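Response regulator (Colwellia psychrerythraea, PDB 3EQZ) belongs to the response regulators, whose CheY-like receiver domains generally serve as switches in two-component signalling. Local coordinates at residues B[24-29]-B[118-123]; B[16-21]-B[110-115]; B[4-9]-B[28-33]; B[48-53]-B[73-78]; B[77-82]-B[103-108]. One frame throughout, in Å; residues are numbered along the deposited sequence.

Contact 1: residues B[24-29]-B[118-123]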
# COMPACT_ATOMS: atom_id res chain seq x y z
N GLU B 24 12.70 22.93 -19.64
CA GLU B 24 13.14 23.44 -20.93
C GLU B 24 14.66 23.74 -20.99
O GLU B 24 15.28 23.52 -22.02
CB GLU B 24 12.34 24.69 -21.30
CG GLU B 24 12.46 25.03 -22.78
CD GLU B 24 11.33 25.97 -23.26
OE1 GLU B 24 10.67 26.58 -22.39
OE2 GLU B 24 11.10 26.09 -24.49
N PRO B 25 15.26 24.25 -19.90
CA PRO B 25 16.72 24.48 -20.03
C PRO B 25 17.48 23.19 -20.22
O PRO B 25 18.64 23.21 -20.66
CB PRO B 25 17.10 25.11 -18.66
CG PRO B 25 15.87 25.89 -18.27
CD PRO B 25 14.71 24.90 -18.70
N ILE B 26 16.86 22.06 -19.90
CA ILE B 26 17.58 20.80 -19.95
C ILE B 26 17.19 20.00 -21.20
O ILE B 26 18.05 19.46 -21.87
CB ILE B 26 17.32 19.93 -18.65
CG1 ILE B 26 17.71 20.75 -17.41
CG2 ILE B 26 18.08 18.61 -18.76
CD1 ILE B 26 17.19 20.29 -16.05
N PHE B 27 15.89 19.90 -21.49
CA PHE B 27 15.43 19.21 -22.69
C PHE B 27 14.65 20.24 -23.49
O PHE B 27 13.49 20.50 -23.19
CB PHE B 27 14.46 18.04 -22.36
CG PHE B 27 15.11 16.85 -21.72
CD1 PHE B 27 15.48 15.75 -22.48
CD2 PHE B 27 15.34 16.82 -20.34
CE1 PHE B 27 16.09 14.63 -21.89
CE2 PHE B 27 15.94 15.68 -19.74
CZ PHE B 27 16.33 14.59 -20.51
N GLY B 28 15.26 20.81 -24.51
CA GLY B 28 14.63 21.93 -25.18
C GLY B 28 13.36 21.57 -25.90
O GLY B 28 12.50 22.41 -26.05
N ASN B 29 13.24 20.31 -26.35
CA ASN B 29 12.06 19.84 -27.10
C ASN B 29 10.93 19.40 -26.18
O ASN B 29 10.58 18.22 -26.12
CB ASN B 29 12.44 18.66 -28.03
CG ASN B 29 13.48 19.06 -29.07
OD1 ASN B 29 13.45 20.20 -29.60
ND2 ASN B 29 14.42 18.14 -29.36
N PHE B 118 17.54 15.36 -11.11
CA PHE B 118 17.15 14.14 -11.82
C PHE B 118 17.14 14.28 -13.36
O PHE B 118 17.66 13.42 -14.09
CB PHE B 118 15.79 13.62 -11.32
CG PHE B 118 15.34 12.38 -12.06
CD1 PHE B 118 16.03 11.18 -11.92
CD2 PHE B 118 14.27 12.43 -12.93
CE1 PHE B 118 15.64 10.04 -12.64
CE2 PHE B 118 13.87 11.30 -13.64
CZ PHE B 118 14.54 10.10 -13.48
N LEU B 119 16.49 15.32 -13.88
CA LEU B 119 16.45 15.48 -15.34
C LEU B 119 17.87 15.72 -15.90
O LEU B 119 18.20 15.27 -16.98
CB LEU B 119 15.54 16.62 -15.72
CG LEU B 119 14.03 16.44 -15.39
CD1 LEU B 119 13.25 17.69 -15.69
CD2 LEU B 119 13.47 15.27 -16.19
N THR B 120 18.70 16.44 -15.17
CA THR B 120 20.10 16.56 -15.56
C THR B 120 20.77 15.19 -15.69
O THR B 120 21.34 14.88 -16.75
CB THR B 120 20.85 17.51 -14.63
OG1 THR B 120 20.19 18.78 -14.67
CG2 THR B 120 22.36 17.69 -15.03
N SER B 121 20.69 14.33 -14.66
CA SER B 121 21.33 13.01 -14.85
C SER B 121 20.67 12.21 -16.00
O SER B 121 21.34 11.46 -16.73
CB SER B 121 21.32 12.17 -13.57
OG SER B 121 19.99 11.81 -13.23
N LEU B 122 19.36 12.39 -16.17
CA LEU B 122 18.61 11.65 -17.18
C LEU B 122 19.15 12.01 -18.57
O LEU B 122 19.40 11.14 -19.42
CB LEU B 122 17.10 11.90 -17.05
CG LEU B 122 16.18 11.11 -17.99
CD1 LEU B 122 16.40 9.62 -17.83
CD2 LEU B 122 14.66 11.46 -17.80
N SER B 123 19.37 13.31 -18.76
CA SER B 123 19.94 13.86 -19.98
C SER B 123 21.35 13.32 -20.23
O SER B 123 21.66 12.90 -21.32
CB SER B 123 20.04 15.35 -19.82
OG SER B 123 20.40 15.97 -21.02
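Ile26 and Phe27, in the loop between helix 13-23 and strand 30-33 of the receiver fold, pack against Leu119, Leu122 and Ser123 near the C-terminal end of helix 112-124. The contact joins the end of the first beta-alpha step to the last helix of the chain. Ile26 aims its CB at the helix and uses both branches. Ile26 CG2, anti to the backbone N (CG1 has chi1 -56°), lies 3.9 Å from Ser123 CB and close to the carbonyl oxygen of Leu119. The other branch carries Ile26 CD1 to 4.0 Å from Leu119 CB and 3.6 Å from Thr120 OG1, and the Ile26 side chain crosses those of Leu119 and Thr120 at about a right angle. Phe27 reaches the helix with the far part of its ring. Phe27 CZ stands 3.7 Å from Ser123 CA, while Phe27 CE2 is 3.6 Å from Leu119 O, and both partners lie oblique to the ring. Leu122 C is at the ring edge, near its plane, and Leu122 CG is 4.3 Å from Phe27 CZ. Beyond the helix, Phe27 also touches Ile49 of the sheet. The helix surface here mixes leucine carbons with a backbone oxygen and two hydroxyls; the hydroxyls bond elsewhere, Thr120 OG1 to Thr116 O and Ser123 OG to Ser2 N. Leu119 O accepts from Ser123 N at 2.9 Å. No hydrogen bond crosses the contact, so loop and helix are held by apolar packing, with carbon atoms resting against oxygens that already have partners.

Contact 2: residues B[16-21]-B[110-115]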
# COMPACT_ATOMS: atom_id res chain seq x y z
N CYS B 16 1.70 23.14 -14.35
CA CYS B 16 2.18 22.85 -15.69
C CYS B 16 3.32 23.75 -16.19
O CYS B 16 4.34 23.29 -16.77
CB CYS B 16 1.00 22.96 -16.66
SG CYS B 16 1.34 22.12 -18.22
N ASN B 17 3.12 25.06 -16.04
CA ASN B 17 4.11 26.05 -16.42
C ASN B 17 5.39 25.92 -15.58
O ASN B 17 6.54 26.09 -16.11
CB ASN B 17 3.54 27.46 -16.21
CG ASN B 17 4.59 28.51 -16.35
OD1 ASN B 17 5.04 29.12 -15.36
ND2 ASN B 17 5.08 28.67 -17.59
N LEU B 18 5.22 25.63 -14.29
CA LEU B 18 6.38 25.40 -13.44
C LEU B 18 7.23 24.23 -13.95
O LEU B 18 8.44 24.38 -14.13
CB LEU B 18 5.99 25.18 -11.99
CG LEU B 18 7.14 24.66 -11.11
CD1 LEU B 18 8.20 25.73 -10.80
CD2 LEU B 18 6.54 24.09 -9.82
N LEU B 19 6.59 23.09 -14.26
CA LEU B 19 7.31 21.94 -14.83
C LEU B 19 8.01 22.35 -16.10
O LEU B 19 9.19 22.03 -16.35
CB LEU B 19 6.37 20.75 -15.13
CG LEU B 19 5.80 20.06 -13.89
CD1 LEU B 19 4.69 19.01 -14.23
CD2 LEU B 19 6.95 19.39 -13.03
N LYS B 20 7.26 23.01 -16.96
CA LYS B 20 7.86 23.45 -18.23
C LYS B 20 9.12 24.34 -18.05
O LYS B 20 10.08 24.22 -18.79
CB LYS B 20 6.85 24.19 -19.12
CG LYS B 20 7.46 24.44 -20.51
CD LYS B 20 6.43 24.89 -21.55
CE LYS B 20 7.00 24.68 -22.92
NZ LYS B 20 6.14 25.29 -24.00
N THR B 21 9.10 25.25 -17.09
CA THR B 21 10.27 26.08 -16.90
C THR B 21 11.46 25.29 -16.33
O THR B 21 12.60 25.63 -16.60
CB THR B 21 9.97 27.33 -16.04
OG1 THR B 21 9.59 26.92 -14.71
CG2 THR B 21 8.83 28.17 -16.66
N ILE B 110 6.27 20.25 -5.63
CA ILE B 110 7.44 19.70 -6.23
C ILE B 110 8.72 20.29 -5.62
O ILE B 110 8.79 21.48 -5.40
CB ILE B 110 7.35 20.01 -7.75
CG1 ILE B 110 7.98 18.90 -8.55
CG2 ILE B 110 7.87 21.37 -8.05
CD1 ILE B 110 6.91 18.00 -9.10
N ASN B 111 9.71 19.44 -5.34
CA ASN B 111 11.04 19.94 -4.97
C ASN B 111 11.80 20.20 -6.27
O ASN B 111 12.22 19.28 -6.97
CB ASN B 111 11.79 18.95 -4.04
CG ASN B 111 13.14 19.48 -3.62
OD1 ASN B 111 13.89 19.99 -4.43
ND2 ASN B 111 13.45 19.38 -2.35
N THR B 112 11.92 21.45 -6.64
CA THR B 112 12.44 21.76 -7.97
C THR B 112 13.93 21.43 -8.05
O THR B 112 14.43 21.07 -9.11
CB THR B 112 12.22 23.26 -8.32
OG1 THR B 112 12.89 24.02 -7.33
CG2 THR B 112 10.73 23.63 -8.26
N GLU B 113 14.63 21.55 -6.93
CA GLU B 113 16.04 21.14 -6.89
C GLU B 113 16.17 19.66 -7.27
O GLU B 113 16.99 19.32 -8.14
CB GLU B 113 16.67 21.41 -5.49
CG GLU B 113 18.15 21.06 -5.34
CD GLU B 113 18.73 21.27 -3.89
OE1 GLU B 113 17.96 21.46 -2.92
OE2 GLU B 113 19.97 21.26 -3.75
N VAL B 114 15.41 18.78 -6.61
CA VAL B 114 15.51 17.33 -6.91
C VAL B 114 15.13 17.04 -8.37
O VAL B 114 15.78 16.25 -9.04
CB VAL B 114 14.64 16.44 -5.96
CG1 VAL B 114 14.56 15.00 -6.46
CG2 VAL B 114 15.17 16.45 -4.56
N LEU B 115 14.09 17.71 -8.88
CA LEU B 115 13.63 17.46 -10.25
C LEU B 115 14.70 17.91 -11.28
O LEU B 115 14.98 17.26 -12.25
CB LEU B 115 12.29 18.16 -10.50
CG LEU B 115 11.75 17.95 -11.93
CD1 LEU B 115 11.61 16.49 -12.36
CD2 LEU B 115 10.38 18.65 -12.12
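Leu18 and Leu19 of helix 13-23 meet Ile110, Thr112 and Leu115 where helix 112-124 begins, and methyl groups do all the touching. The first and last helices of the receiver fold pack together here on one side of the parallel sheet. Leu18 has CG anti to the backbone N (chi1 168°), and its two methyls divide the work. Leu18 CD2 comes to 3.5 Å from Ile110 CG2, the two side chains sliding past each other in opposite directions; Leu18 CD1 approaches Thr112 CG2 at 4.2 Å, here crossing at about a right angle. Thr112 presents that methyl because CG2 is anti to its carbonyl carbon, which puts OG1 between the backbone N and the carbonyl carbon. Leu19 has the other common leucine shape, CG beside the backbone N, and works through CD2 alone: 3.6 Å from Leu115 CD2 and 4.2 Å from Ile110 CD1, crossing both side chains at about right angles. Ile110 lies away from the staggered positions in both torsions (chi1 -147°, chi2 101°), which suggests either strain or an uncertain fit. Asn111 is the N-cap of helix 112-124: its OD1 accepts from Val114 N at 2.9 Å, with the donor above the carbonyl plane. Ile22 adds to the same packing against Thr112 and Leu115, and Ile80 of the sheet lies beneath Leu19 and Ile110. Helix 13-23 is thus joined to the start of helix 112-124 and the loop before it by apolar packing of aliphatic branches, with no hydrogen bond crossing the contact.

Contact 3: residues B[4-9]-B[28-33]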
# COMPACT_ATOMS: atom_id res chain seq x y z
N ASN B 4 15.71 14.40 -26.47
CA ASN B 4 14.46 13.64 -26.33
C ASN B 4 13.25 14.57 -26.28
O ASN B 4 13.32 15.70 -25.74
CB ASN B 4 14.43 12.78 -25.05
CG ASN B 4 15.66 11.87 -24.90
OD1 ASN B 4 16.79 12.34 -24.93
ND2 ASN B 4 15.42 10.57 -24.66
N ARG B 5 12.14 14.12 -26.82
CA ARG B 5 10.90 14.84 -26.59
C ARG B 5 10.44 14.59 -25.13
O ARG B 5 10.48 13.44 -24.66
CB ARG B 5 9.83 14.42 -27.60
CG ARG B 5 10.24 14.62 -29.10
CD ARG B 5 9.06 14.35 -30.07
NE ARG B 5 8.52 12.99 -29.90
CZ ARG B 5 7.49 12.50 -30.58
NH1 ARG B 5 6.89 13.25 -31.50
NH2 ARG B 5 7.04 11.27 -30.37
N VAL B 6 10.04 15.65 -24.45
CA VAL B 6 9.42 15.53 -23.12
C VAL B 6 7.99 16.03 -23.29
O VAL B 6 7.79 17.06 -23.93
CB VAL B 6 10.16 16.35 -22.05
CG1 VAL B 6 9.46 16.23 -20.69
CG2 VAL B 6 11.62 15.89 -21.96
N PHE B 7 7.02 15.28 -22.80
CA PHE B 7 5.61 15.71 -22.84
C PHE B 7 5.16 15.89 -21.42
O PHE B 7 5.24 14.93 -20.63
CB PHE B 7 4.75 14.64 -23.52
CG PHE B 7 5.11 14.44 -24.97
CD1 PHE B 7 4.56 15.26 -25.97
CD2 PHE B 7 6.01 13.46 -25.35
CE1 PHE B 7 4.91 15.10 -27.34
CE2 PHE B 7 6.36 13.28 -26.74
CZ PHE B 7 5.82 14.11 -27.72
N ILE B 8 4.71 17.09 -21.11
CA ILE B 8 4.17 17.41 -19.81
C ILE B 8 2.64 17.37 -19.89
O ILE B 8 2.04 18.12 -20.68
CB ILE B 8 4.57 18.83 -19.33
CG1 ILE B 8 6.08 18.90 -19.18
CG2 ILE B 8 3.86 19.18 -17.97
CD1 ILE B 8 6.66 20.31 -19.10
N VAL B 9 2.02 16.50 -19.08
CA VAL B 9 0.57 16.33 -19.09
C VAL B 9 -0.01 16.71 -17.71
O VAL B 9 0.17 16.01 -16.70
CB VAL B 9 0.20 14.91 -19.52
CG1 VAL B 9 -1.30 14.78 -19.79
CG2 VAL B 9 1.07 14.48 -20.73
N GLY B 28 15.26 20.81 -24.51
CA GLY B 28 14.63 21.93 -25.18
C GLY B 28 13.36 21.57 -25.90
O GLY B 28 12.50 22.41 -26.05
N ASN B 29 13.24 20.31 -26.35
CA ASN B 29 12.06 19.84 -27.10
C ASN B 29 10.93 19.40 -26.18
O ASN B 29 10.58 18.22 -26.12
CB ASN B 29 12.44 18.66 -28.03
CG ASN B 29 13.48 19.06 -29.07
OD1 ASN B 29 13.45 20.20 -29.60
ND2 ASN B 29 14.42 18.14 -29.36
N VAL B 30 10.36 20.34 -25.45
CA VAL B 30 9.40 20.00 -24.44
C VAL B 30 8.08 20.62 -24.85
O VAL B 30 8.03 21.77 -25.34
CB VAL B 30 9.86 20.49 -23.06
CG1 VAL B 30 10.06 22.01 -23.06
CG2 VAL B 30 8.87 20.11 -21.97
N GLU B 31 7.01 19.87 -24.68
CA GLU B 31 5.70 20.31 -25.08
C GLU B 31 4.71 20.02 -23.94
O GLU B 31 4.71 18.92 -23.38
CB GLU B 31 5.32 19.58 -26.36
CG GLU B 31 3.87 19.76 -26.73
CD GLU B 31 3.56 19.61 -28.25
OE1 GLU B 31 4.11 18.68 -28.91
OE2 GLU B 31 2.74 20.41 -28.75
N ALA B 32 3.90 21.00 -23.58
CA ALA B 32 2.98 20.83 -22.49
C ALA B 32 1.55 20.71 -22.99
O ALA B 32 1.12 21.51 -23.84
CB ALA B 32 3.11 21.98 -21.51
N PHE B 33 0.81 19.73 -22.46
CA PHE B 33 -0.60 19.48 -22.80
C PHE B 33 -1.49 19.71 -21.60
O PHE B 33 -1.37 18.99 -20.59
CB PHE B 33 -0.80 18.03 -23.24
CG PHE B 33 -0.19 17.73 -24.56
CD1 PHE B 33 -0.96 17.72 -25.71
CD2 PHE B 33 1.17 17.54 -24.68
CE1 PHE B 33 -0.39 17.48 -26.94
CE2 PHE B 33 1.75 17.32 -25.90
CZ PHE B 33 0.97 17.28 -27.03
O HOH W 1 14.83 18.06 -25.70
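Val6 and Ile8 bond with residues 29 to 33 in parallel register. Val6 N donates to Asn29 O at 3.1 Å and Val6 O accepts from Glu31 N; Ile8 N donates to Glu31 O at 2.9 Å, and Ile8 O receives Phe33 N in a nearly straight 2.7 Å bond (178° at the hydrogen). On the face of Val6 and Ile8, Val30 CG2 lies 3.6 Å from Ile8 CD1. It gets there by standing anti to the backbone N, which leaves CG1 between the N and the carbonyl carbon (chi1 59°). On the face of Phe7, the Phe33 ring runs alongside in the same direction, its CE2 3.5 Å from Phe7 CD1 at the edge of the Phe7 ring. Phe7 CZ sits 3.6 Å above the centre of the Arg5 guanidinium, whose CZ is in the plane of that ring; Arg5 is held in turn by a salt bridge to Asp48. A water bridges Asn4 O and Asn29 N where the pairing begins. Helix 13-23 covers Ile8, Val30 and Ala32, while Phe39 of helix 36-39 packs on Phe7. This is the right-handed beta-alpha-beta crossover that opens the receiver fold.

Contact 4: residues B[48-53]-B[73-78]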
# COMPACT_ATOMS: atom_id res chain seq x y z
N ASP B 48 10.92 8.93 -25.91
CA ASP B 48 10.08 9.98 -25.33
C ASP B 48 9.99 9.83 -23.77
O ASP B 48 10.05 8.71 -23.24
CB ASP B 48 8.67 9.99 -25.95
CG ASP B 48 8.71 10.28 -27.49
OD1 ASP B 48 9.62 11.02 -27.98
OD2 ASP B 48 7.82 9.75 -28.21
N ILE B 49 9.90 10.96 -23.09
CA ILE B 49 9.73 11.02 -21.63
C ILE B 49 8.41 11.74 -21.33
O ILE B 49 8.15 12.82 -21.84
CB ILE B 49 10.83 11.82 -21.00
CG1 ILE B 49 12.19 11.12 -21.23
CG2 ILE B 49 10.55 11.99 -19.50
CD1 ILE B 49 13.38 12.15 -21.27
N ILE B 50 7.55 11.12 -20.54
CA ILE B 50 6.23 11.69 -20.24
C ILE B 50 6.23 12.06 -18.76
O ILE B 50 6.52 11.20 -17.91
CB ILE B 50 5.11 10.67 -20.47
CG1 ILE B 50 5.16 10.16 -21.93
CG2 ILE B 50 3.75 11.24 -20.06
CD1 ILE B 50 4.32 8.88 -22.11
N ILE B 51 5.93 13.31 -18.45
CA ILE B 51 5.73 13.71 -17.07
C ILE B 51 4.25 13.86 -16.88
O ILE B 51 3.61 14.71 -17.50
CB ILE B 51 6.50 15.00 -16.71
CG1 ILE B 51 8.01 14.83 -17.02
CG2 ILE B 51 6.21 15.46 -15.27
CD1 ILE B 51 8.82 16.17 -16.81
N LEU B 52 3.69 13.00 -16.03
CA LEU B 52 2.24 12.88 -15.90
C LEU B 52 1.77 13.29 -14.50
O LEU B 52 2.16 12.64 -13.50
CB LEU B 52 1.78 11.45 -16.22
CG LEU B 52 0.25 11.14 -16.04
CD1 LEU B 52 -0.66 12.06 -16.91
CD2 LEU B 52 -0.12 9.64 -16.30
N ASP B 53 0.98 14.37 -14.41
CA ASP B 53 0.36 14.71 -13.13
C ASP B 53 -0.87 13.82 -13.00
O ASP B 53 -1.59 13.69 -13.96
CB ASP B 53 -0.02 16.21 -13.00
CG ASP B 53 -0.52 16.57 -11.56
OD1 ASP B 53 0.25 17.19 -10.77
OD2 ASP B 53 -1.66 16.20 -11.18
N SER B 73 2.66 1.55 -24.74
CA SER B 73 3.65 2.59 -24.92
C SER B 73 5.03 2.19 -24.37
O SER B 73 5.16 1.64 -23.26
CB SER B 73 3.17 3.89 -24.29
OG SER B 73 4.10 4.96 -24.47
N PRO B 74 6.07 2.50 -25.14
CA PRO B 74 7.43 2.18 -24.73
C PRO B 74 8.09 3.39 -24.03
O PRO B 74 9.24 3.30 -23.61
CB PRO B 74 8.11 1.82 -26.07
CG PRO B 74 7.48 2.79 -27.05
CD PRO B 74 6.03 2.98 -26.55
N ALA B 75 7.36 4.50 -23.88
CA ALA B 75 7.94 5.75 -23.43
C ALA B 75 8.31 5.68 -21.93
O ALA B 75 7.76 4.89 -21.22
CB ALA B 75 6.96 6.94 -23.68
N SER B 76 9.27 6.48 -21.49
CA SER B 76 9.59 6.56 -20.05
C SER B 76 8.53 7.43 -19.42
O SER B 76 8.11 8.45 -20.02
CB SER B 76 10.94 7.18 -19.79
OG SER B 76 11.96 6.42 -20.38
N LEU B 77 8.13 7.07 -18.20
CA LEU B 77 7.08 7.76 -17.51
C LEU B 77 7.50 8.27 -16.13
O LEU B 77 8.11 7.53 -15.32
CB LEU B 77 5.86 6.85 -17.41
CG LEU B 77 4.55 7.34 -16.81
CD1 LEU B 77 4.02 8.46 -17.64
CD2 LEU B 77 3.56 6.16 -16.75
N ILE B 78 7.19 9.54 -15.86
CA ILE B 78 7.39 10.14 -14.53
C ILE B 78 6.03 10.56 -14.00
O ILE B 78 5.26 11.16 -14.73
CB ILE B 78 8.29 11.38 -14.59
CG1 ILE B 78 9.70 10.98 -15.02
CG2 ILE B 78 8.27 12.10 -13.27
CD1 ILE B 78 10.58 12.12 -15.66
O HOH W 2 12.56 7.36 -22.79
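The flat groups that meet between Asp48, Ile50 and Leu52 and their partners Ser76 and Ile78 are peptides, joined edge to edge in a parallel sheet, part of the beta-alpha-beta unit of strand 49-53, helix 60-70 and strand 76-81. Ser76 N donates to Asp48 O from 17° off the carbonyl plane, whereas Ile78 N reaches Ile50 O nearly along the C=O axis, at 2.7 Å. Ile50 N to Ser76 O (2.8 Å) and Leu52 N to Ile78 O (2.7 Å) complete the ladder. On one face of the sheet Ile50 carries CD1 to 3.6 Å from Ala75 CB, and its CG2 lies 3.7 Å from Leu77 CD1; the same Leu77 methyl is 4.0 Å from Leu52 CB. Leu68, Val64 and Ile65 of helix 60-70 cover Ile50 and Leu52 there. On the other face Ile78 CD1 touches both Ile49 CG2 (3.8 Å) and Ile51 CG1, and Ile51 and Ile78 lie side by side, pointing the same way. The Asp48 carboxylate turns to other partners, a salt bridge from Arg5 and the backbone N of Asn45. At the Asp48 end of the ladder one water donates to Asp48 O and accepts from Ser76 OG at 2.7 Å.

Contact 5: residues B[77-82]-B[103-108]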
# COMPACT_ATOMS: atom_id res chain seq x y z
N LEU B 77 8.13 7.07 -18.20
CA LEU B 77 7.08 7.76 -17.51
C LEU B 77 7.50 8.27 -16.13
O LEU B 77 8.11 7.53 -15.32
CB LEU B 77 5.86 6.85 -17.41
CG LEU B 77 4.55 7.34 -16.81
CD1 LEU B 77 4.02 8.46 -17.64
CD2 LEU B 77 3.56 6.16 -16.75
N ILE B 78 7.19 9.54 -15.86
CA ILE B 78 7.39 10.14 -14.53
C ILE B 78 6.03 10.56 -14.00
O ILE B 78 5.26 11.16 -14.73
CB ILE B 78 8.29 11.38 -14.59
CG1 ILE B 78 9.70 10.98 -15.02
CG2 ILE B 78 8.27 12.10 -13.27
CD1 ILE B 78 10.58 12.12 -15.66
N LEU B 79 5.70 10.19 -12.75
CA LEU B 79 4.41 10.49 -12.21
C LEU B 79 4.52 11.51 -11.12
O LEU B 79 5.42 11.46 -10.29
CB LEU B 79 3.75 9.24 -11.64
CG LEU B 79 3.63 8.05 -12.57
CD1 LEU B 79 3.15 6.86 -11.72
CD2 LEU B 79 2.62 8.34 -13.76
N ILE B 80 3.58 12.44 -11.10
CA ILE B 80 3.62 13.50 -10.12
C ILE B 80 2.30 13.62 -9.41
O ILE B 80 1.26 13.49 -10.05
CB ILE B 80 3.99 14.83 -10.75
CG1 ILE B 80 5.35 14.64 -11.51
CG2 ILE B 80 4.11 15.89 -9.61
CD1 ILE B 80 6.04 15.91 -11.91
N SER B 81 2.36 13.80 -8.08
CA SER B 81 1.15 13.93 -7.24
C SER B 81 1.51 14.11 -5.77
O SER B 81 2.65 13.83 -5.38
CB SER B 81 0.33 12.62 -7.35
OG SER B 81 -1.03 12.86 -7.03
N GLY B 82 0.55 14.49 -4.93
CA GLY B 82 0.70 14.28 -3.45
C GLY B 82 1.08 12.86 -2.98
O GLY B 82 0.60 11.85 -3.52
N ILE B 103 10.02 5.65 -14.42
CA ILE B 103 11.43 5.88 -14.07
C ILE B 103 11.60 6.74 -12.79
O ILE B 103 12.67 6.74 -12.20
CB ILE B 103 12.16 6.54 -15.21
CG1 ILE B 103 11.48 7.87 -15.57
CG2 ILE B 103 12.28 5.56 -16.42
CD1 ILE B 103 12.37 8.73 -16.42
N ASN B 104 10.52 7.37 -12.32
CA ASN B 104 10.58 8.10 -11.08
C ASN B 104 9.23 8.65 -10.80
O ASN B 104 8.39 8.67 -11.71
CB ASN B 104 11.61 9.25 -11.20
CG ASN B 104 12.17 9.67 -9.83
OD1 ASN B 104 11.86 9.07 -8.81
ND2 ASN B 104 13.02 10.67 -9.83
N THR B 105 9.01 9.06 -9.54
CA THR B 105 7.84 9.78 -9.10
C THR B 105 8.24 10.97 -8.21
O THR B 105 9.31 10.97 -7.61
CB THR B 105 6.82 8.88 -8.29
OG1 THR B 105 7.38 8.54 -7.02
CG2 THR B 105 6.48 7.59 -9.08
N PHE B 106 7.39 11.98 -8.15
CA PHE B 106 7.63 13.17 -7.36
C PHE B 106 6.38 13.59 -6.67
O PHE B 106 5.36 13.74 -7.30
CB PHE B 106 8.06 14.35 -8.27
CG PHE B 106 9.39 14.14 -8.92
CD1 PHE B 106 10.56 14.67 -8.34
CD2 PHE B 106 9.49 13.38 -10.09
CE1 PHE B 106 11.84 14.47 -8.95
CE2 PHE B 106 10.77 13.15 -10.70
CZ PHE B 106 11.93 13.70 -10.12
N THR B 107 6.49 13.87 -5.37
CA THR B 107 5.37 14.39 -4.61
C THR B 107 5.23 15.86 -4.86
O THR B 107 6.21 16.57 -5.16
CB THR B 107 5.53 14.13 -3.10
OG1 THR B 107 6.70 14.81 -2.64
CG2 THR B 107 5.78 12.64 -2.84
N LYS B 108 3.99 16.33 -4.81
CA LYS B 108 3.73 17.72 -4.84
C LYS B 108 3.54 18.22 -3.38
O LYS B 108 3.23 17.42 -2.49
CB LYS B 108 2.48 17.96 -5.65
CG LYS B 108 2.77 18.41 -7.03
CD LYS B 108 1.67 18.03 -7.93
CE LYS B 108 0.48 18.83 -7.65
NZ LYS B 108 -0.52 18.71 -8.75
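Ile103 N donates to Leu77 O at 2.8 Å, the shortest sound polar bond between these parallel strands, which belong to the beta-alpha-beta unit of strand 76-81, helix 87-97 and strand 101-107 in the receiver fold. Three more follow: Leu79 N to Asn104 O, long at 3.3 Å but in the carbonyl plane on a lone pair; Phe106 N to Leu79 O, 3.0 Å; and Ser81 N to Phe106 O, 3.1 Å. The bond from Lys108 N to Ser81 O is doubtful, that oxygen being too close to a neighbour. Ile103 crosses Ile78 obliquely: Ile103 CG1, set between the backbone N and the carbonyl carbon (chi1 58°), is 3.6 Å from Ile78 CG1. Phe106 lies farther along, and Ile78 CG2 sits at its ring edge, 3.6 Å from Phe106 CD2. Ile80 CG2 meets the aliphatic part of Lys108 at CD, 3.7 Å away and crossing at about a right angle. At its end Lys108 NZ makes a salt bridge to Asp53 OD1 of strand 49-53. On the face of Leu79, Thr105 CG2 touches Leu79 CB. Helix 112-124 lies on the side that carries Ile78, Ile80 and Phe106, its Val114 and Leu115 touching Phe106, while Leu88 of helix 87-97 covers Ser81, Thr105 and Thr107. At Asn104 a second subunit adds its Val114, so this outermost strand lies near the subunit interface.

In the fold
Contacts 3, 4 and 5 build the parallel sheet, ordered 30-33, 6-9, 49-53, 76-81, 101-107, each joining two neighbouring strands of one beta-alpha-beta unit. Contacts 3 and 4 are linked where strands 6-9 and 49-53 run side by side; contacts 4 and 5 share strand 76-81. Contacts 3 and 5, centres about 16 Å apart, lie on opposite sides of the chain's centre. Contacts 1 and 2, with centres about 11 Å apart, both use helix 112-124, tying it to helix 13-23 and the loop after it. Contact 3 closes before contact 4 opens; contacts 4 and 5 are nested inside the loops closed by contacts 1 and 2, through which the last helix packs on the first.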